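Local atomic coordinates of pullulanase (Bacillus acidopullulyticus, PDB entry 2WAN), a protein that hydrolyses the alpha-1,6-glucosidic linkages of pullulan and probably of branched starch-derived polysaccharides, acting as a debranching enzyme of the alpha-amylase type. Residues V164-L168 / D186-L191; A207-K213 / N227-V233; L129-M133 / A292-K296; V603-N608 / K634-L639. The contacts are given in a common frame with arbitrary orientation. Numbering follows the deposited sequence.

Contact 1: residues V164-L168 / D186-L191; sequences VTAVL and DDHTLL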
loop_
_atom_site.group_PDB
_atom_site.type_symbol
_atom_site.label_atom_id
_atom_site.label_comp_id
_atom_site.label_asym_id
_atom_site.label_seq_id
_atom_site.Cartn_x
_atom_site.Cartn_y
_atom_site.Cartn_z
ATOM N N VAL A 164 -0.781 -27.276 -12.580
ATOM C CA VAL A 164 -0.920 -28.582 -11.935
ATOM C C VAL A 164 0.018 -28.676 -10.737
ATOM O O VAL A 164 1.232 -28.454 -10.843
ATOM C CB VAL A 164 -0.799 -29.819 -12.910
ATOM C CG1 VAL A 164 -1.067 -29.442 -14.376
ATOM C CG2 VAL A 164 0.502 -30.600 -12.726
ATOM N N THR A 165 -0.584 -28.970 -9.590
ATOM C CA THR A 165 0.134 -29.146 -8.342
ATOM C C THR A 165 0.080 -30.639 -8.033
ATOM O O THR A 165 -0.947 -31.141 -7.586
ATOM C CB THR A 165 -0.519 -28.322 -7.203
ATOM O OG1 THR A 165 -0.597 -26.952 -7.601
ATOM C CG2 THR A 165 0.288 -28.413 -5.912
ATOM N N ALA A 166 1.189 -31.320 -8.307
ATOM C CA ALA A 166 1.304 -32.768 -8.140
ATOM C C ALA A 166 2.467 -33.079 -7.214
ATOM O O ALA A 166 3.626 -32.822 -7.541
ATOM C CB ALA A 166 1.493 -33.443 -9.486
ATOM N N VAL A 167 2.141 -33.633 -6.051
ATOM C CA VAL A 167 3.128 -33.902 -5.019
ATOM C C VAL A 167 3.279 -35.405 -4.825
ATOM O O VAL A 167 2.281 -36.120 -4.658
ATOM C CB VAL A 167 2.708 -33.258 -3.670
ATOM C CG1 VAL A 167 3.644 -33.705 -2.541
ATOM C CG2 VAL A 167 2.632 -31.718 -3.785
ATOM N N LEU A 168 4.526 -35.869 -4.847
ATOM C CA LEU A 168 4.850 -37.261 -4.550
ATOM C C LEU A 168 4.650 -37.514 -3.058
ATOM O O LEU A 168 5.302 -36.887 -2.205
ATOM C CB LEU A 168 6.283 -37.582 -4.963
ATOM C CG LEU A 168 6.831 -38.982 -4.677
ATOM C CD1 LEU A 168 6.159 -40.009 -5.550
ATOM C CD2 LEU A 168 8.324 -39.015 -4.916
ATOM N N ASP A 186 3.204 -30.837 1.405
ATOM C CA ASP A 186 4.642 -30.573 1.496
ATOM C C ASP A 186 5.252 -30.462 0.090
ATOM O O ASP A 186 5.466 -31.470 -0.581
ATOM C CB ASP A 186 5.350 -31.665 2.317
ATOM C CG ASP A 186 6.721 -31.221 2.849
ATOM O OD1 ASP A 186 7.412 -30.434 2.167
ATOM O OD2 ASP A 186 7.111 -31.661 3.953
ATOM N N ASP A 187 5.544 -29.230 -0.337
ATOM C CA ASP A 187 6.068 -28.975 -1.686
ATOM C C ASP A 187 7.540 -29.339 -1.855
ATOM O O ASP A 187 8.131 -29.090 -2.911
ATOM C CB ASP A 187 5.818 -27.525 -2.116
ATOM C CG ASP A 187 4.394 -27.296 -2.584
ATOM O OD1 ASP A 187 3.696 -28.285 -2.915
ATOM O OD2 ASP A 187 3.960 -26.124 -2.613
ATOM N N HIS A 188 8.123 -29.937 -0.822
ATOM C CA HIS A 188 9.466 -30.486 -0.912
ATOM C C HIS A 188 9.544 -31.532 -2.020
ATOM O O HIS A 188 10.557 -31.627 -2.709
ATOM C CB HIS A 188 9.876 -31.115 0.412
ATOM C CG HIS A 188 11.253 -30.741 0.853
ATOM N ND1 HIS A 188 12.388 -31.318 0.322
ATOM C CD2 HIS A 188 11.680 -29.843 1.772
ATOM C CE1 HIS A 188 13.454 -30.792 0.897
ATOM N NE2 HIS A 188 13.052 -29.897 1.782
ATOM N N THR A 189 8.469 -32.313 -2.180
ATOM C CA THR A 189 8.380 -33.333 -3.237
ATOM C C THR A 189 7.342 -32.950 -4.307
ATOM O O THR A 189 6.689 -33.817 -4.896
ATOM C CB THR A 189 8.049 -34.741 -2.666
ATOM O OG1 THR A 189 6.853 -34.666 -1.886
ATOM C CG2 THR A 189 9.187 -35.269 -1.804
ATOM N N LEU A 190 7.192 -31.647 -4.545
ATOM C CA LEU A 190 6.363 -31.150 -5.638
ATOM C C LEU A 190 7.044 -31.466 -6.961
ATOM O O LEU A 190 8.243 -31.211 -7.133
ATOM C CB LEU A 190 6.124 -29.641 -5.507
ATOM C CG LEU A 190 5.331 -28.891 -6.583
ATOM C CD1 LEU A 190 3.866 -29.280 -6.579
ATOM C CD2 LEU A 190 5.471 -27.387 -6.364
ATOM N N LEU A 191 6.280 -32.045 -7.886
ATOM C CA LEU A 191 6.810 -32.389 -9.206
ATOM C C LEU A 191 6.989 -31.145 -10.081
ATOM O O LEU A 191 6.181 -30.210 -10.039
ATOM C CB LEU A 191 5.935 -33.440 -9.908
ATOM C CG LEU A 191 6.152 -34.927 -9.575
ATOM C CD1 LEU A 191 5.833 -35.240 -8.121
ATOM C CD2 LEU A 191 5.307 -35.805 -10.467
HETATM O O HOH W 1 3.283 -30.296 -9.939
#
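Backbone hydrogen bonding sets the register here. The amide N of Leu191 donates to O of Ala166 at 2.8 Å, and two residues further along the N of Leu168 donates to O of Thr189 at 3.0 Å, so Val167 and Leu190, with CA atoms 4.3 Å apart, form a single beta bridge. A third bond comes from a side chain: Thr189 OG1 donates to O of Leu168 at 2.7 Å and extends the pairing where the loop veers off. Just upstream, Asp186 OD1 accepts from the N of His188 at 3.1 Å, an Asx turn that shapes the approach to the bridge.

At the other end a water takes over. It accepts from the N of Ala166 at 2.8 Å and lies 2.9 Å from both O of Val164 and O of Leu191.

Apolar contacts fill in on two sides. Val167 CG2 lies 3.9 Å from Leu190 CD1, which also reaches Thr165 CG2 at 3.7 Å; Leu191 CD1 packs on Leu168 CB at 4.0 Å.

The loop thus lines strand 166-170 along one edge, while strand 208-216 pairs with the other through backbone bonds of Val167 with Ala215. Ala166, Leu168 and Leu191 face inward within this X25 domain, onto Leu201 of strand 198-205 and Phe242 and Tyr244 of strand 238-245.

Contact 2: residues A207-K213 / N227-V233; sequences AGTYQYK and NNVSLTV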
loop_
_atom_site.group_PDB
_atom_site.type_symbol
_atom_site.label_atom_id
_atom_site.label_comp_id
_atom_site.label_asym_id
_atom_site.label_seq_id
_atom_site.Cartn_x
_atom_site.Cartn_y
_atom_site.Cartn_z
ATOM N N ALA A 207 18.451 -47.868 -0.070
ATOM C CA ALA A 207 17.903 -49.209 -0.283
ATOM C C ALA A 207 16.667 -49.465 0.582
ATOM O O ALA A 207 16.574 -48.960 1.704
ATOM C CB ALA A 207 18.964 -50.261 -0.004
ATOM N N GLY A 208 15.722 -50.240 0.053
ATOM C CA GLY A 208 14.545 -50.654 0.820
ATOM C C GLY A 208 13.245 -50.658 0.040
ATOM O O GLY A 208 13.224 -50.352 -1.152
ATOM N N THR A 209 12.158 -51.013 0.725
ATOM C CA THR A 209 10.823 -51.067 0.126
ATOM C C THR A 209 10.022 -49.828 0.522
ATOM O O THR A 209 10.023 -49.424 1.688
ATOM C CB THR A 209 10.056 -52.340 0.551
ATOM O OG1 THR A 209 9.987 -52.402 1.980
ATOM C CG2 THR A 209 10.755 -53.590 0.043
ATOM N N TYR A 210 9.346 -49.226 -0.453
ATOM C CA TYR A 210 8.597 -47.982 -0.243
ATOM C C TYR A 210 7.200 -48.064 -0.841
ATOM O O TYR A 210 6.907 -48.960 -1.626
ATOM C CB TYR A 210 9.323 -46.810 -0.903
ATOM C CG TYR A 210 10.711 -46.535 -0.372
ATOM C CD1 TYR A 210 10.903 -45.687 0.720
ATOM C CD2 TYR A 210 11.834 -47.110 -0.971
ATOM C CE1 TYR A 210 12.185 -45.421 1.207
ATOM C CE2 TYR A 210 13.117 -46.854 -0.492
ATOM C CZ TYR A 210 13.285 -46.010 0.593
ATOM O OH TYR A 210 14.551 -45.755 1.069
ATOM N N GLN A 211 6.343 -47.122 -0.464
ATOM C CA GLN A 211 5.051 -46.956 -1.120
ATOM C C GLN A 211 4.827 -45.503 -1.476
ATOM O O GLN A 211 5.206 -44.614 -0.716
ATOM C CB GLN A 211 3.914 -47.437 -0.226
ATOM C CG GLN A 211 3.641 -48.919 -0.309
ATOM C CD GLN A 211 2.348 -49.284 0.380
ATOM O OE1 GLN A 211 1.877 -50.411 0.286
ATOM N NE2 GLN A 211 1.757 -48.320 1.065
ATOM N N TYR A 212 4.206 -45.259 -2.628
ATOM C CA TYR A 212 3.891 -43.892 -3.013
ATOM C C TYR A 212 2.632 -43.733 -3.870
ATOM O O TYR A 212 2.100 -44.707 -4.433
ATOM C CB TYR A 212 5.086 -43.242 -3.714
ATOM C CG TYR A 212 5.240 -43.690 -5.143
ATOM C CD1 TYR A 212 4.627 -42.983 -6.178
ATOM C CD2 TYR A 212 5.982 -44.830 -5.465
ATOM C CE1 TYR A 212 4.754 -43.388 -7.504
ATOM C CE2 TYR A 212 6.112 -45.249 -6.790
ATOM C CZ TYR A 212 5.494 -44.515 -7.801
ATOM O OH TYR A 212 5.602 -44.902 -9.116
ATOM N N LYS A 213 2.180 -42.479 -3.938
ATOM C CA LYS A 213 1.145 -42.010 -4.840
ATOM C C LYS A 213 1.520 -40.593 -5.297
ATOM O O LYS A 213 2.540 -40.027 -4.864
ATOM C CB LYS A 213 -0.222 -41.950 -4.142
ATOM C CG LYS A 213 -0.755 -43.271 -3.617
ATOM C CD LYS A 213 -2.246 -43.175 -3.365
ATOM C CE LYS A 213 -3.012 -43.391 -4.668
ATOM N NZ LYS A 213 -4.479 -43.283 -4.506
ATOM N N ASN A 227 -4.400 -47.243 -6.452
ATOM C CA ASN A 227 -3.846 -47.828 -5.239
ATOM C C ASN A 227 -2.453 -47.292 -4.944
ATOM O O ASN A 227 -1.836 -46.655 -5.804
ATOM C CB ASN A 227 -3.795 -49.358 -5.375
ATOM C CG ASN A 227 -5.173 -49.983 -5.610
ATOM O OD1 ASN A 227 -6.159 -49.634 -4.954
ATOM N ND2 ASN A 227 -5.235 -50.924 -6.546
ATOM N N ASN A 228 -1.954 -47.553 -3.736
ATOM C CA ASN A 228 -0.557 -47.268 -3.411
ATOM C C ASN A 228 0.375 -48.065 -4.328
ATOM O O ASN A 228 0.102 -49.233 -4.642
ATOM C CB ASN A 228 -0.242 -47.605 -1.938
ATOM C CG ASN A 228 -1.108 -46.833 -0.945
ATOM O OD1 ASN A 228 -1.453 -47.348 0.126
ATOM N ND2 ASN A 228 -1.468 -45.608 -1.294
ATOM N N VAL A 229 1.473 -47.441 -4.757
ATOM C CA VAL A 229 2.448 -48.108 -5.623
ATOM C C VAL A 229 3.638 -48.603 -4.801
ATOM O O VAL A 229 4.225 -47.837 -4.026
ATOM C CB VAL A 229 2.951 -47.183 -6.773
ATOM C CG1 VAL A 229 3.949 -47.923 -7.665
ATOM C CG2 VAL A 229 1.792 -46.675 -7.613
ATOM N N SER A 230 3.987 -49.877 -4.978
ATOM C CA SER A 230 5.168 -50.474 -4.332
ATOM C C SER A 230 6.443 -50.200 -5.118
ATOM O O SER A 230 6.473 -50.361 -6.342
ATOM C CB SER A 230 4.999 -51.990 -4.169
ATOM O OG SER A 230 3.886 -52.282 -3.344
ATOM N N LEU A 231 7.488 -49.809 -4.390
ATOM C CA LEU A 231 8.798 -49.490 -4.959
ATOM C C LEU A 231 9.911 -50.087 -4.097
ATOM O O LEU A 231 10.073 -49.711 -2.932
ATOM C CB LEU A 231 8.978 -47.965 -5.068
ATOM C CG LEU A 231 10.350 -47.374 -5.431
ATOM C CD1 LEU A 231 10.646 -47.549 -6.905
ATOM C CD2 LEU A 231 10.412 -45.903 -5.065
ATOM N N THR A 232 10.670 -51.020 -4.666
ATOM C CA THR A 232 11.845 -51.557 -3.986
ATOM C C THR A 232 13.122 -50.964 -4.588
ATOM O O THR A 232 13.332 -51.013 -5.800
ATOM C CB THR A 232 11.890 -53.107 -4.004
ATOM O OG1 THR A 232 11.843 -53.573 -5.354
ATOM C CG2 THR A 232 10.712 -53.686 -3.257
ATOM N N VAL A 233 13.941 -50.374 -3.723
ATOM C CA VAL A 233 15.218 -49.777 -4.109
ATOM C C VAL A 233 16.338 -50.761 -3.757
ATOM O O VAL A 233 16.493 -51.123 -2.587
ATOM C CB VAL A 233 15.437 -48.404 -3.414
ATOM C CG1 VAL A 233 16.819 -47.835 -3.727
ATOM C CG2 VAL A 233 14.359 -47.423 -3.839
#
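The chain turns a corner at Asn227. Asn227 brings its O to 3.7 Å from Lys213 CE, and the ND2 of Asn228 lies 3.3 Å from Lys213 CD; the ammonium group itself goes to Ser223 and Pro225. Val229 is the first hydrogen-bonded partner: its N donates to O of Tyr212 (2.8 Å) and its O accepts from N of Tyr212 (2.9 Å). Its CB sits over the Tyr212 ring, 3.9 Å from the centroid, a CH-pi contact. Ser230 pairs with Gln211 without hydrogen bonds, on the exposed face. At Leu231 the bonds return, N to O of Tyr210 at 2.9 Å and O from N of Tyr210 at 2.6 Å. Thr232 opposes Thr209, their CG2 atoms 3.3 Å apart. Val233 closes the run against Gly208, with N to O at 2.7 Å and O from N at 2.9 Å, and its CG2 reaches Tyr210 CE2 at 3.6 Å.

This antiparallel hairpin places strand 208-216 between 166-170 and 223-233. The face of Tyr210, Tyr212, Val229, Leu231 and Val233 packs on strands 198-205 and 250-253 in a beta sandwich, where Phe242 meets Tyr212 edge-to-face.

Contact 3: residues L129-M133 / A292-K296; sequences LSMPM and ADGYK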
loop_
_atom_site.group_PDB
_atom_site.type_symbol
_atom_site.label_atom_id
_atom_site.label_comp_id
_atom_site.label_asym_id
_atom_site.label_seq_id
_atom_site.Cartn_x
_atom_site.Cartn_y
_atom_site.Cartn_z
ATOM N N LEU A 129 -12.563 -20.448 -22.754
ATOM C CA LEU A 129 -13.714 -20.994 -23.477
ATOM C C LEU A 129 -14.935 -21.098 -22.568
ATOM O O LEU A 129 -14.807 -21.375 -21.374
ATOM C CB LEU A 129 -13.368 -22.369 -24.054
ATOM C CG LEU A 129 -11.963 -22.566 -24.638
ATOM C CD1 LEU A 129 -11.613 -24.039 -24.719
ATOM C CD2 LEU A 129 -11.819 -21.895 -26.005
ATOM N N SER A 130 -16.118 -20.881 -23.140
ATOM C CA SER A 130 -17.374 -20.941 -22.388
ATOM C C SER A 130 -17.752 -22.359 -21.935
ATOM O O SER A 130 -18.641 -22.533 -21.095
ATOM C CB SER A 130 -18.513 -20.326 -23.199
ATOM O OG SER A 130 -18.648 -20.975 -24.451
ATOM N N MET A 131 -17.084 -23.360 -22.507
ATOM C CA MET A 131 -17.203 -24.756 -22.062
ATOM C C MET A 131 -15.925 -25.526 -22.406
ATOM O O MET A 131 -15.232 -25.175 -23.363
ATOM C CB MET A 131 -18.454 -25.434 -22.644
ATOM C CG MET A 131 -18.609 -25.344 -24.156
ATOM S SD MET A 131 -20.080 -26.224 -24.750
ATOM C CE MET A 131 -21.411 -25.173 -24.157
ATOM N N PRO A 132 -15.604 -26.579 -21.630
ATOM C CA PRO A 132 -14.305 -27.224 -21.814
ATOM C C PRO A 132 -14.212 -27.998 -23.119
ATOM O O PRO A 132 -15.235 -28.338 -23.707
ATOM C CB PRO A 132 -14.213 -28.195 -20.629
ATOM C CG PRO A 132 -15.360 -27.865 -19.732
ATOM C CD PRO A 132 -16.403 -27.262 -20.598
ATOM N N MET A 133 -12.985 -28.239 -23.567
ATOM C CA MET A 133 -12.721 -29.068 -24.741
ATOM C C MET A 133 -11.638 -30.092 -24.418
ATOM O O MET A 133 -10.855 -29.896 -23.489
ATOM C CB MET A 133 -12.294 -28.209 -25.944
ATOM C CG MET A 133 -10.957 -27.477 -25.777
ATOM S SD MET A 133 -10.052 -27.201 -27.321
ATOM C CE MET A 133 -11.385 -26.772 -28.442
ATOM N N ALA A 292 -11.912 -21.320 -32.437
ATOM C CA ALA A 292 -11.722 -22.769 -32.520
ATOM C C ALA A 292 -12.998 -23.403 -33.071
ATOM O O ALA A 292 -14.073 -22.791 -33.020
ATOM C CB ALA A 292 -11.369 -23.352 -31.158
ATOM N N ASP A 293 -12.874 -24.622 -33.595
ATOM C CA ASP A 293 -14.018 -25.357 -34.151
ATOM C C ASP A 293 -15.156 -25.502 -33.144
ATOM O O ASP A 293 -14.962 -26.036 -32.048
ATOM C CB ASP A 293 -13.574 -26.736 -34.659
ATOM C CG ASP A 293 -12.820 -26.659 -35.981
ATOM O OD1 ASP A 293 -13.187 -25.823 -36.834
ATOM O OD2 ASP A 293 -11.862 -27.440 -36.172
ATOM N N GLY A 294 -16.334 -25.004 -33.512
ATOM C CA GLY A 294 -17.506 -25.069 -32.639
ATOM C C GLY A 294 -17.620 -23.935 -31.631
ATOM O O GLY A 294 -18.604 -23.863 -30.886
ATOM N N TYR A 295 -16.616 -23.056 -31.617
ATOM C CA TYR A 295 -16.569 -21.895 -30.722
ATOM C C TYR A 295 -16.599 -20.572 -31.489
ATOM O O TYR A 295 -15.809 -20.362 -32.413
ATOM C CB TYR A 295 -15.297 -21.923 -29.864
ATOM C CG TYR A 295 -15.261 -22.994 -28.795
ATOM C CD1 TYR A 295 -14.604 -24.204 -29.021
ATOM C CD2 TYR A 295 -15.865 -22.790 -27.552
ATOM C CE1 TYR A 295 -14.560 -25.192 -28.040
ATOM C CE2 TYR A 295 -15.826 -23.773 -26.564
ATOM C CZ TYR A 295 -15.168 -24.970 -26.817
ATOM O OH TYR A 295 -15.119 -25.948 -25.847
ATOM N N LYS A 296 -17.506 -19.688 -31.078
ATOM C CA LYS A 296 -17.583 -18.317 -31.592
ATOM C C LYS A 296 -16.254 -17.589 -31.342
ATOM O O LYS A 296 -15.663 -17.715 -30.265
ATOM C CB LYS A 296 -18.749 -17.581 -30.921
ATOM C CG LYS A 296 -18.937 -16.121 -31.322
ATOM C CD LYS A 296 -20.071 -15.486 -30.520
ATOM C CE LYS A 296 -20.586 -14.202 -31.172
ATOM N NZ LYS A 296 -19.766 -13.004 -30.834
#
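Tyr295 carries about half of the buried surface, far more than any other residue. The backbones stay apart, the nearest CA atoms (Leu129 and Tyr295) being 7.8 Å from each other, and the ring spans the gap. Its hydroxyl OH donates to the carbonyl O of Met131 at 2.6 Å, a short bond made where the chain turns a corner and so presents a carbonyl to a side chain. O of Pro132 is also near OH, at 3.2 Å, but at an angle too poor for a hydrogen bond.

Met133 is next in buried area. Its terminal CE lies 3.6 Å from Tyr295 CE1 and reaches on to Ala292 CB at 4.4 Å, so one flexible side chain touches both ends of the turn opposite. Leu129 covers one face of the ring with CD2, while its CB approaches Tyr295 CE2 at 3.8 Å.

Tyr295 is the last residue of a type II beta turn that starts at Ala292, closed by N of Tyr295 donating to O of Ala292 at 2.9 Å. Gly294 takes the third position of the turn with a positive phi of 85°, which suits glycine.

That turn joins strands 288-292 and 295-302 of a seven-stranded barrel. Strand 124-129 belongs to the same barrel, strand 132-134 pairs separately with 270-271, and Phe142 of strand 142-146 packs against Leu129, Met133 and Ala292.

Contact 4: residues V603-N608 / K634-L639; sequences VLDSVN and KISNEL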
loop_
_atom_site.group_PDB
_atom_site.type_symbol
_atom_site.label_atom_id
_atom_site.label_comp_id
_atom_site.label_asym_id
_atom_site.label_seq_id
_atom_site.Cartn_x
_atom_site.Cartn_y
_atom_site.Cartn_z
ATOM N N VAL A 603 3.822 5.251 -11.415
ATOM C CA VAL A 603 3.859 5.493 -9.973
ATOM C C VAL A 603 5.195 6.116 -9.570
ATOM O O VAL A 603 5.226 7.102 -8.818
ATOM C CB VAL A 603 3.576 4.190 -9.173
ATOM C CG1 VAL A 603 3.726 4.431 -7.649
ATOM C CG2 VAL A 603 2.173 3.695 -9.491
ATOM N N LEU A 604 6.298 5.545 -10.046
ATOM C CA LEU A 604 7.605 6.100 -9.717
ATOM C C LEU A 604 7.738 7.553 -10.169
ATOM O O LEU A 604 8.238 8.396 -9.419
ATOM C CB LEU A 604 8.727 5.255 -10.340
ATOM C CG LEU A 604 8.883 3.851 -9.742
ATOM C CD1 LEU A 604 9.659 2.934 -10.715
ATOM C CD2 LEU A 604 9.583 3.931 -8.395
ATOM N N ASP A 605 7.319 7.841 -11.401
ATOM C CA ASP A 605 7.379 9.221 -11.900
ATOM C C ASP A 605 6.527 10.145 -11.014
ATOM O O ASP A 605 6.939 11.265 -10.698
ATOM C CB ASP A 605 6.881 9.323 -13.337
ATOM C CG ASP A 605 7.847 8.723 -14.349
ATOM O OD1 ASP A 605 9.013 8.474 -14.022
ATOM O OD2 ASP A 605 7.415 8.508 -15.488
ATOM N N SER A 606 5.355 9.654 -10.605
ATOM C CA SER A 606 4.444 10.473 -9.787
ATOM C C SER A 606 5.046 10.838 -8.422
ATOM O O SER A 606 5.036 12.003 -8.034
ATOM C CB SER A 606 3.099 9.778 -9.594
ATOM O OG SER A 606 2.190 10.665 -8.954
ATOM N N VAL A 607 5.568 9.856 -7.690
ATOM C CA VAL A 607 6.098 10.163 -6.348
ATOM C C VAL A 607 7.340 11.066 -6.475
ATOM O O VAL A 607 7.545 11.955 -5.659
ATOM C CB VAL A 607 6.364 8.910 -5.458
ATOM C CG1 VAL A 607 5.046 8.231 -5.073
ATOM C CG2 VAL A 607 7.320 7.921 -6.134
ATOM N N ASN A 608 8.139 10.863 -7.517
ATOM C CA ASN A 608 9.267 11.771 -7.756
ATOM C C ASN A 608 8.796 13.197 -7.990
ATOM O O ASN A 608 9.408 14.135 -7.485
ATOM C CB ASN A 608 10.117 11.311 -8.937
ATOM C CG ASN A 608 11.169 10.297 -8.526
ATOM O OD1 ASN A 608 12.252 10.662 -8.064
ATOM N ND2 ASN A 608 10.854 9.021 -8.689
ATOM N N LYS A 634 11.746 -0.226 -5.222
ATOM C CA LYS A 634 12.163 0.783 -6.209
ATOM C C LYS A 634 11.769 2.196 -5.795
ATOM O O LYS A 634 12.547 3.141 -5.980
ATOM C CB LYS A 634 11.621 0.479 -7.598
ATOM C CG LYS A 634 12.285 -0.693 -8.286
ATOM C CD LYS A 634 11.696 -0.871 -9.679
ATOM C CE LYS A 634 12.479 -1.885 -10.488
ATOM N NZ LYS A 634 11.833 -2.034 -11.822
ATOM N N ILE A 635 10.553 2.344 -5.264
ATOM C CA ILE A 635 10.117 3.630 -4.726
ATOM C C ILE A 635 11.095 4.100 -3.652
ATOM O O ILE A 635 11.591 5.238 -3.696
ATOM C CB ILE A 635 8.675 3.557 -4.167
ATOM C CG1 ILE A 635 7.671 3.433 -5.322
ATOM C CG2 ILE A 635 8.363 4.789 -3.250
ATOM C CD1 ILE A 635 6.243 3.110 -4.881
ATOM N N SER A 636 11.376 3.229 -2.685
ATOM C CA SER A 636 12.295 3.561 -1.594
ATOM C C SER A 636 13.681 3.941 -2.127
ATOM O O SER A 636 14.235 4.982 -1.765
ATOM C CB SER A 636 12.384 2.385 -0.603
ATOM O OG SER A 636 13.315 2.676 0.426
ATOM N N ASN A 637 14.234 3.114 -3.014
ATOM C CA ASN A 637 15.562 3.388 -3.567
ATOM C C ASN A 637 15.643 4.712 -4.339
ATOM O O ASN A 637 16.598 5.467 -4.173
ATOM C CB ASN A 637 16.046 2.205 -4.417
ATOM C CG ASN A 637 16.357 0.966 -3.578
ATOM O OD1 ASN A 637 16.424 1.029 -2.352
ATOM N ND2 ASN A 637 16.534 -0.169 -4.240
ATOM N N GLU A 638 14.649 4.986 -5.183
ATOM C CA GLU A 638 14.643 6.229 -5.964
ATOM C C GLU A 638 14.501 7.454 -5.071
ATOM O O GLU A 638 15.260 8.425 -5.205
ATOM C CB GLU A 638 13.539 6.226 -7.025
ATOM C CG GLU A 638 13.815 5.282 -8.186
ATOM C CD GLU A 638 12.927 5.527 -9.392
ATOM O OE1 GLU A 638 12.162 6.526 -9.422
ATOM O OE2 GLU A 638 13.005 4.693 -10.321
ATOM N N LEU A 639 13.544 7.406 -4.143
ATOM C CA LEU A 639 13.342 8.561 -3.285
ATOM C C LEU A 639 14.493 8.774 -2.294
ATOM O O LEU A 639 14.864 9.928 -2.034
ATOM C CB LEU A 639 11.981 8.523 -2.584
ATOM C CG LEU A 639 10.796 8.563 -3.555
ATOM C CD1 LEU A 639 9.512 8.459 -2.752
ATOM C CD2 LEU A 639 10.802 9.827 -4.450
HETATM O O HOH W 2 10.662 8.014 -11.802
#
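Leu604 is the main bump. Its CA-to-CB bond points toward the other helix, and CD2 settles into a hollow formed by Lys634, Ile635 and Glu638, coming 3.7 Å from Ile635 CG1 and 4.1 Å from Lys634 CB. Ile635 answers from the other side: its CD1 lies 4.0 Å from Val603 CG1 and its CG2 4.4 Å from Val607 CG2. One turn on, Leu639 CD1 fits against Val607 CG2 at 4.1 Å. The axes approach to 10.3 Å and cross at -38°, the arrangement of successive helices round a TIM barrel. Here helices 597-614 and 629-642 flank strand 618-621, whose Phe619 and Phe621 take up the inward-facing Val607, Ile635 and Leu639. Toward the outside the seam turns polar: Asn608 ND2 donates to Glu638 OE1 at 2.9 Å and to O of Leu604 at 2.8 Å, and a water donates to Asp605 OD1 (2.8 Å) and Glu638 OE1 (3.2 Å).

Overall arrangement
Contacts 1 and 2 both reach the three-stranded sheet of the X25 domain: contact 2 pairs its middle strand 208-216 with 223-233, and contact 1 lays a loop along its edge strand 166-170. They touch through Leu168 CD1 and Tyr212 CD1 at 3.4 Å. Both rely on main-chain hydrogen bonds, though contact 1 has a single bridge and a water where contact 2 runs as a regular hairpin with one exposed face. Both are nested inside the long loop that contact 3 closes. Contact 3, about 31 Å from contact 1 between centres, pairs no backbone and depends on one tyrosine. Contact 4 is the most buried and lies nearest the chain's centre, in the catalytic barrel, where interlocking helix side chains replace strand pairing.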